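Local coordinates for protein ammonium transporter (Kuenenia stuttgartiensis, PDB 6EU6) that probably binds ammonium at the membrane and passes the signal on, as the transporter-like sensor module of an ammonium sensor histidine kinase, at residues A[8-13]-A[90-95]; A[113-118]-A[183-188]; A[133-138]-A[368-373]. All coordinates share one frame; numbering follows the deposited sequence.

Contact 1: residues A[8-13]-A[90-95]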
# COMPACT_ATOMS: atom_id res chain seq x y z
N ILE A 8 3.64 6.48 22.02
CA ILE A 8 4.43 5.80 20.98
C ILE A 8 3.81 4.40 20.73
O ILE A 8 3.83 3.91 19.61
CB ILE A 8 5.85 5.66 21.55
CG1 ILE A 8 6.52 7.01 21.49
CG2 ILE A 8 6.67 4.65 20.83
CD1 ILE A 8 7.81 7.04 22.31
N ASN A 9 3.31 3.77 21.79
CA ASN A 9 2.80 2.42 21.73
C ASN A 9 1.47 2.42 20.98
O ASN A 9 1.24 1.54 20.12
CB ASN A 9 2.60 1.84 23.12
CG ASN A 9 3.88 1.45 23.77
OD1 ASN A 9 4.97 1.42 23.23
ND2 ASN A 9 3.76 1.17 25.03
N HIS A 10 0.65 3.42 21.22
CA HIS A 10 -0.54 3.66 20.39
C HIS A 10 -0.22 3.87 18.93
O HIS A 10 -0.83 3.27 18.08
CB HIS A 10 -1.34 4.88 20.85
CG HIS A 10 -2.21 4.63 22.03
ND1 HIS A 10 -3.44 4.05 21.92
CD2 HIS A 10 -2.07 4.96 23.33
CE1 HIS A 10 -4.00 3.97 23.11
NE2 HIS A 10 -3.19 4.50 23.98
N LEU A 11 0.74 4.72 18.66
CA LEU A 11 1.11 5.01 17.32
C LEU A 11 1.48 3.73 16.57
O LEU A 11 1.02 3.52 15.42
CB LEU A 11 2.26 6.00 17.30
CG LEU A 11 2.86 6.38 15.93
CD1 LEU A 11 1.77 6.85 14.98
CD2 LEU A 11 3.93 7.45 16.13
N TRP A 12 2.34 2.89 17.19
CA TRP A 12 2.80 1.70 16.48
C TRP A 12 1.64 0.70 16.29
O TRP A 12 1.39 0.21 15.18
CB TRP A 12 3.97 1.05 17.17
CG TRP A 12 4.36 -0.32 16.59
CD1 TRP A 12 4.59 -1.47 17.29
CD2 TRP A 12 4.55 -0.66 15.20
NE1 TRP A 12 4.90 -2.48 16.46
CE2 TRP A 12 4.91 -2.02 15.17
CE3 TRP A 12 4.44 0.06 13.97
CZ2 TRP A 12 5.16 -2.71 13.96
CZ3 TRP A 12 4.68 -0.62 12.76
CH2 TRP A 12 5.06 -2.01 12.77
N VAL A 13 0.87 0.45 17.36
CA VAL A 13 -0.20 -0.53 17.27
C VAL A 13 -1.19 -0.11 16.20
O VAL A 13 -1.69 -0.93 15.45
CB VAL A 13 -0.83 -0.78 18.65
CG1 VAL A 13 -2.08 -1.61 18.55
CG2 VAL A 13 0.20 -1.51 19.53
N ASN A 90 -6.02 -0.91 30.93
CA ASN A 90 -5.19 -1.39 29.87
C ASN A 90 -4.99 -0.19 29.02
O ASN A 90 -5.90 0.39 28.45
CB ASN A 90 -5.83 -2.42 29.00
CG ASN A 90 -4.96 -2.72 27.81
OD1 ASN A 90 -4.81 -1.90 26.92
ND2 ASN A 90 -4.35 -3.88 27.82
N THR A 91 -3.76 0.17 28.97
CA THR A 91 -3.33 1.33 28.31
C THR A 91 -3.64 1.58 26.82
O THR A 91 -3.72 2.72 26.43
CB THR A 91 -1.84 1.43 28.63
OG1 THR A 91 -1.70 2.20 29.82
CG2 THR A 91 -1.06 2.00 27.51
N LEU A 92 -3.85 0.55 26.01
CA LEU A 92 -4.04 0.73 24.58
C LEU A 92 -5.43 0.95 24.01
O LEU A 92 -5.59 1.25 22.87
CB LEU A 92 -3.36 -0.38 23.83
CG LEU A 92 -1.85 -0.31 23.88
CD1 LEU A 92 -1.23 -1.19 22.85
CD2 LEU A 92 -1.40 1.10 23.69
N SER A 93 -6.42 0.77 24.85
CA SER A 93 -7.83 0.95 24.52
C SER A 93 -8.31 0.76 23.08
O SER A 93 -8.30 -0.31 22.58
CB SER A 93 -8.34 2.26 25.12
OG SER A 93 -7.78 3.38 24.51
N TYR A 94 -8.68 1.84 22.42
CA TYR A 94 -9.17 1.76 21.06
C TYR A 94 -8.17 1.21 20.06
O TYR A 94 -8.56 0.54 19.16
CB TYR A 94 -9.67 3.11 20.59
CG TYR A 94 -10.77 3.61 21.43
CD1 TYR A 94 -12.01 3.09 21.32
CD2 TYR A 94 -10.54 4.55 22.39
CE1 TYR A 94 -13.03 3.53 22.11
CE2 TYR A 94 -11.54 5.00 23.18
CZ TYR A 94 -12.78 4.48 23.04
OH TYR A 94 -13.78 4.91 23.82
N SER A 95 -6.90 1.51 20.24
CA SER A 95 -5.87 1.02 19.36
C SER A 95 -5.82 -0.50 19.41
O SER A 95 -5.81 -1.14 18.42
CB SER A 95 -4.55 1.66 19.73
OG SER A 95 -4.70 3.05 19.70
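His10 on helix 2-34 reaches across to 90-95, where a type I turn from Asn90 to Ser93 leads into helix 93-114. His10 CB lies 4.0 Å from Ser95 OG. His10 CG, anti to the carbonyl carbon (chi1 -79°), is 3.8 Å from Ser95 OG. Next comes His10 ND1, bound to Ser95 OG at 2.7 Å in the plane of the ring; the bond is nearly straight (173°), and either atom could be the donor. His10 CE1 faces the backbone of the turn and approaches Leu92 O to 3.2 Å. At the tip, His10 NE2 makes a weak, bent hydrogen bond of 3.1 Å to Thr91 O. Leu92 CD2 lies over the centre of one face of the His10 ring, 3.8 Å from the centroid, in a CH-pi contact. Histidine suits the place because a single flat group offers a polar atom to each of two partners and a face to a leucine. The other branch of Leu92, CD1, meets Val13 CG2 tip to tip at 3.6 Å, a fit for two branched apolar side chains. Asn90 OD1 accepts from Leu92 N, a capping bond, though Asn90 is poorly ordered. Ser95 also packs on Gly236 of the second subunit, and Ile8 meets Ile8 of both other subunits, so this join lies beside the trimer interface characteristic of ammonium transporters.

Contact 2: residues A[113-118]-A[183-188]. With ZDM (nonyl 4-O-alpha-D-glucopyranosyl-beta-D-glucopyranoside), chain D.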
# COMPACT_ATOMS: atom_id res chain seq x y z
N GLY A 113 -11.70 -17.77 -0.09
CA GLY A 113 -10.92 -18.39 -1.15
C GLY A 113 -11.09 -19.90 -1.20
O GLY A 113 -10.92 -20.50 -2.25
N ALA A 114 -11.37 -20.51 -0.07
CA ALA A 114 -11.54 -21.97 -0.01
C ALA A 114 -12.85 -22.40 -0.69
O ALA A 114 -12.90 -23.44 -1.36
CB ALA A 114 -11.51 -22.41 1.41
N ILE A 115 -13.88 -21.58 -0.61
CA ILE A 115 -15.17 -21.92 -1.29
C ILE A 115 -15.52 -21.09 -2.52
O ILE A 115 -16.65 -21.10 -3.04
CB ILE A 115 -16.32 -21.94 -0.28
CG1 ILE A 115 -16.51 -20.60 0.34
CG2 ILE A 115 -16.03 -23.01 0.78
CD1 ILE A 115 -17.75 -20.48 1.23
N ALA A 116 -14.52 -20.39 -3.05
CA ALA A 116 -14.72 -19.61 -4.24
C ALA A 116 -15.20 -20.43 -5.44
O ALA A 116 -14.90 -21.66 -5.58
CB ALA A 116 -13.44 -18.88 -4.61
N GLU A 117 -15.89 -19.74 -6.35
CA GLU A 117 -16.22 -20.29 -7.70
C GLU A 117 -17.49 -21.15 -7.75
O GLU A 117 -18.06 -21.24 -8.82
CB GLU A 117 -15.03 -21.06 -8.40
CG GLU A 117 -13.69 -20.33 -8.25
CD GLU A 117 -12.89 -20.32 -9.53
OE1 GLU A 117 -12.79 -19.30 -10.22
OE2 GLU A 117 -12.36 -21.38 -9.85
N ARG A 118 -17.96 -21.66 -6.62
CA ARG A 118 -19.14 -22.53 -6.66
C ARG A 118 -20.05 -22.45 -5.45
O ARG A 118 -21.16 -22.96 -5.49
CB ARG A 118 -18.75 -23.97 -6.97
CG ARG A 118 -18.25 -24.80 -5.77
CD ARG A 118 -16.88 -24.35 -5.25
NE ARG A 118 -16.28 -25.34 -4.36
CZ ARG A 118 -15.14 -25.22 -3.69
NH1 ARG A 118 -14.38 -24.14 -3.86
NH2 ARG A 118 -14.74 -26.17 -2.88
N ILE A 183 -15.59 -28.66 2.22
CA ILE A 183 -16.14 -30.02 2.24
C ILE A 183 -17.64 -30.01 2.02
O ILE A 183 -18.14 -30.71 1.18
CB ILE A 183 -15.84 -30.75 3.57
CG1 ILE A 183 -14.39 -31.21 3.55
CG2 ILE A 183 -16.65 -32.05 3.71
CD1 ILE A 183 -13.89 -31.69 4.91
N MET A 184 -18.35 -29.20 2.76
CA MET A 184 -19.78 -29.14 2.65
C MET A 184 -20.23 -28.54 1.34
O MET A 184 -21.27 -28.92 0.84
CB MET A 184 -20.31 -28.37 3.87
CG MET A 184 -20.06 -29.11 5.18
SD MET A 184 -20.91 -30.75 5.11
CE MET A 184 -22.55 -30.14 4.87
N VAL A 185 -19.48 -27.60 0.75
CA VAL A 185 -19.86 -27.07 -0.58
C VAL A 185 -19.59 -28.12 -1.71
O VAL A 185 -20.32 -28.23 -2.70
CB VAL A 185 -19.08 -25.76 -0.84
CG1 VAL A 185 -19.18 -25.35 -2.29
CG2 VAL A 185 -19.55 -24.66 0.09
N GLY A 186 -18.49 -28.83 -1.57
CA GLY A 186 -18.07 -29.82 -2.52
C GLY A 186 -17.15 -29.22 -3.54
O GLY A 186 -17.01 -28.00 -3.64
N PRO A 187 -16.54 -30.07 -4.35
CA PRO A 187 -15.59 -29.56 -5.35
C PRO A 187 -16.19 -28.82 -6.50
O PRO A 187 -17.39 -28.90 -6.79
CB PRO A 187 -14.88 -30.83 -5.89
CG PRO A 187 -15.42 -31.98 -5.04
CD PRO A 187 -16.72 -31.53 -4.45
N ARG A 188 -15.36 -28.05 -7.16
CA ARG A 188 -15.83 -27.40 -8.37
C ARG A 188 -16.19 -28.53 -9.38
O ARG A 188 -15.54 -29.59 -9.43
CB ARG A 188 -14.74 -26.46 -8.92
CG ARG A 188 -14.49 -25.21 -8.06
CD ARG A 188 -13.31 -24.40 -8.54
NE ARG A 188 -12.08 -25.10 -8.15
CZ ARG A 188 -10.84 -24.65 -8.36
NH1 ARG A 188 -10.62 -23.44 -8.89
NH2 ARG A 188 -9.85 -25.36 -7.93
C1 ZDM D . -13.83 -37.69 0.12
O1 ZDM D . -15.37 -37.04 -5.49
C2 ZDM D . -13.84 -38.16 -1.35
O2 ZDM D . -12.94 -38.38 -7.96
C3 ZDM D . -14.44 -37.26 -2.47
O3 ZDM D . -14.64 -40.44 -4.01
C4 ZDM D . -14.89 -35.89 -1.93
O4 ZDM D . -12.81 -40.30 -6.11
C5 ZDM D . -14.95 -39.52 -5.07
O5 ZDM D . -15.51 -36.08 -0.68
C6 ZDM D . -14.77 -36.49 0.46
O6 ZDM D . -15.77 -35.11 -7.43
C7 ZDM D . -13.68 -39.19 -5.84
O7 ZDM D . -15.54 -37.90 -3.16
C8 ZDM D . -14.09 -38.47 -7.11
C9 ZDM D . -14.63 -37.09 -6.71
C10 ZDM D . -15.32 -38.15 -4.55
C11 ZDM D . -15.58 -36.50 -7.75
O16 ZDM D . -14.35 -35.25 1.09
C18 ZDM D . -13.27 -35.08 2.01
C19 ZDM D . -13.39 -35.92 3.26
C22 ZDM D . -12.95 -35.17 4.51
C25 ZDM D . -11.68 -35.73 5.12
C28 ZDM D . -11.10 -34.85 6.24
C31 ZDM D . -11.63 -35.20 7.62
C34 ZDM D . -10.67 -34.82 8.72
O49 ZDM D . -12.46 -37.63 0.55
O55 ZDM D . -14.52 -39.40 -1.31
C57 ZDM D . -15.93 -35.20 -2.83
O61 ZDM D . -15.33 -34.91 -4.10
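Two chain segments leaving helices 93-114 and 167-185 draw together, with CA atoms 7.0 Å apart at Ile115 and Val185 and 6.1 Å at Arg118 and Arg188. Gly186, at positive phi, turns the backbone out of its helix, a conformation that suits glycine. Arg118 grips Gly186 O side-on, NE at 2.9 Å and NH2 at 3.0 Å, the oxygen lying close to the guanidinium plane; NE comes nearly in line with the C=O, NH2 from above the carbonyl plane. NH2 also bonds Asp317 O, and NH1 turns back to Ala114 O and, straighter (166°), to Ala116 O. This is probably the cytoplasmic face of the ammonium transporter fold, where the C-terminal segment packs: Arg389 binds Val185 O and Pro187 O. An alanine in place of Arg118 removes the donors to Gly186 O, Ala114 O and Ala116 O, and would probably leave the two turns less firmly joined. Val185 CG1 lies 3.6 Å from Arg118 CG. Arg188 NH1 forms a salt bridge of 2.9 Å with Glu117 OE2, met on the anti side; Arg188 NH2 forms another with Asp317, while Glu117 OE1 binds Gln36 N. Pro187 CG touches O61 of a bound detergent, nonyl maltoside, at 3.1 Å.

Contact 3: residues A[133-138]-A[368-373]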
# COMPACT_ATOMS: atom_id res chain seq x y z
N ALA A 133 -18.49 -14.13 15.34
CA ALA A 133 -19.36 -14.05 16.54
C ALA A 133 -19.10 -15.17 17.54
O ALA A 133 -19.22 -14.91 18.71
CB ALA A 133 -20.85 -14.06 16.13
N ILE A 134 -18.67 -16.34 17.07
CA ILE A 134 -18.59 -17.59 17.87
C ILE A 134 -17.23 -18.28 17.85
O ILE A 134 -16.48 -18.26 18.84
CB ILE A 134 -19.72 -18.56 17.45
CG1 ILE A 134 -21.04 -17.94 17.95
CG2 ILE A 134 -19.58 -19.91 18.16
CD1 ILE A 134 -22.16 -18.23 17.08
N ILE A 135 -16.88 -18.85 16.72
CA ILE A 135 -15.67 -19.70 16.64
C ILE A 135 -14.43 -18.93 17.02
O ILE A 135 -13.69 -19.31 17.95
CB ILE A 135 -15.52 -20.36 15.25
CG1 ILE A 135 -16.74 -21.24 14.95
CG2 ILE A 135 -14.22 -21.13 15.12
CD1 ILE A 135 -16.69 -21.86 13.58
N TYR A 136 -14.19 -17.81 16.30
CA TYR A 136 -12.91 -17.08 16.50
C TYR A 136 -12.76 -16.46 17.89
O TYR A 136 -11.72 -16.65 18.57
CB TYR A 136 -12.71 -16.03 15.36
CG TYR A 136 -11.55 -15.17 15.57
CD1 TYR A 136 -10.28 -15.63 15.32
CD2 TYR A 136 -11.71 -13.90 16.12
CE1 TYR A 136 -9.19 -14.84 15.58
CE2 TYR A 136 -10.61 -13.08 16.42
CZ TYR A 136 -9.33 -13.55 16.11
OH TYR A 136 -8.21 -12.75 16.34
N PRO A 137 -13.73 -15.65 18.32
CA PRO A 137 -13.48 -14.99 19.58
C PRO A 137 -13.51 -15.94 20.85
O PRO A 137 -12.84 -15.66 21.81
CB PRO A 137 -14.63 -13.96 19.68
CG PRO A 137 -15.74 -14.58 18.90
CD PRO A 137 -15.07 -15.38 17.78
N ILE A 138 -14.25 -17.03 20.80
CA ILE A 138 -14.25 -17.96 21.96
C ILE A 138 -12.92 -18.72 22.06
O ILE A 138 -12.29 -18.70 23.11
CB ILE A 138 -15.46 -18.91 21.91
CG1 ILE A 138 -16.72 -18.11 22.17
CG2 ILE A 138 -15.29 -20.02 22.96
CD1 ILE A 138 -18.03 -18.80 21.80
N PHE A 368 -8.52 -27.30 15.97
CA PHE A 368 -9.11 -28.12 14.93
C PHE A 368 -10.46 -28.58 15.34
O PHE A 368 -11.41 -28.45 14.59
CB PHE A 368 -8.18 -29.30 14.52
CG PHE A 368 -8.74 -30.14 13.45
CD1 PHE A 368 -8.52 -29.82 12.12
CD2 PHE A 368 -9.57 -31.22 13.75
CE1 PHE A 368 -9.06 -30.56 11.10
CE2 PHE A 368 -10.12 -31.97 12.71
CZ PHE A 368 -9.86 -31.66 11.39
N SER A 369 -10.57 -29.18 16.51
CA SER A 369 -11.86 -29.80 16.88
C SER A 369 -12.95 -28.76 16.98
O SER A 369 -14.11 -29.03 16.58
CB SER A 369 -11.75 -30.53 18.24
OG SER A 369 -10.72 -31.53 18.18
N TRP A 370 -12.62 -27.62 17.59
CA TRP A 370 -13.58 -26.55 17.73
C TRP A 370 -14.01 -25.94 16.36
O TRP A 370 -15.19 -25.85 16.07
CB TRP A 370 -12.94 -25.49 18.62
CG TRP A 370 -13.75 -24.18 18.88
CD1 TRP A 370 -13.42 -22.89 18.43
CD2 TRP A 370 -14.90 -24.03 19.69
NE1 TRP A 370 -14.35 -21.97 18.91
CE2 TRP A 370 -15.28 -22.65 19.66
CE3 TRP A 370 -15.72 -24.93 20.39
CZ2 TRP A 370 -16.38 -22.16 20.37
CZ3 TRP A 370 -16.82 -24.42 21.11
CH2 TRP A 370 -17.14 -23.05 21.08
N SER A 371 -13.04 -25.50 15.54
CA SER A 371 -13.33 -24.78 14.32
C SER A 371 -13.78 -25.69 13.19
O SER A 371 -14.81 -25.42 12.57
CB SER A 371 -12.13 -23.83 13.92
OG SER A 371 -12.47 -23.17 12.72
N PHE A 372 -13.10 -26.81 12.95
CA PHE A 372 -13.64 -27.75 11.97
C PHE A 372 -14.98 -28.33 12.46
O PHE A 372 -15.92 -28.43 11.71
CB PHE A 372 -12.64 -28.84 11.73
CG PHE A 372 -13.04 -29.77 10.66
CD1 PHE A 372 -12.95 -29.38 9.31
CD2 PHE A 372 -13.52 -31.05 10.97
CE1 PHE A 372 -13.39 -30.21 8.31
CE2 PHE A 372 -13.95 -31.89 9.97
CZ PHE A 372 -13.86 -31.48 8.63
N GLY A 373 -15.07 -28.78 13.71
CA GLY A 373 -16.32 -29.39 14.16
C GLY A 373 -17.52 -28.46 14.19
O GLY A 373 -18.60 -28.79 13.68
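Trp370 is the large bump here: its indole leaves helix 353-385 and wedges against helix 121-144 between Ile135 and Ile138. The two helix segments run nearly antiparallel, at 164°, with axes 9.9 Å apart. Trp370 points its CB toward the facing helix and holds CG anti to the backbone N (chi1 177°). Ile138 crosses the indole at about a right angle and sets CG2 against CZ2 of Trp370 at 3.5 Å, with its CB and CD1 close to the same ring atom. Ile135 is the bump in the other direction. Its CG2 fills a hollow beside Ser371, lying 3.6 Å from Ser371 OG. Ile135 CG2 also approaches Trp370 CD1 to 3.8 Å. Serine suits that position because it is small enough to let the helices close in; the CA atoms of Ile135 and Ser371 are 6.1 Å apart. Its hydroxyl is bonded to Ile173 O, while Phe177 packs on both Ile135 and Ser371. Trp142 meets the Trp370 ring as well. Helix 121-144 is kinked at Pro137. One polar bond crosses the apolar fit: Trp370 NE1 donates to Ile135 O at 2.9 Å, in the carbonyl plane and on a lone pair. The indole does double work: its carbon atoms CZ2 and CD1 pack on isoleucines, while its N-H is satisfied by a backbone carbonyl within the membrane-spanning bundle, which, with the packing, would help fix the rotation of the ring.

All three contacts are largely buried, yet they sit at different levels of the bundle. Contact 3 is nearest the middle of the chain, while contacts 1 and 2 lie on opposite sides of its centre, about 39 Å apart between centres, and both involve helix 93-114, one at its start and the other at its tail. Helix 121-144 of contact 3 follows that helix in the chain. Contacts 2 and 3 touch, through packing of Ile183 CD1 on Phe372 CZ at 3.7 Å. The chemistry follows position: ring and hydroxyl near the trimer interface in contact 1, charges and carbonyls among the loops of contact 2, hydrocarbon with a single hydrogen bond in contact 3.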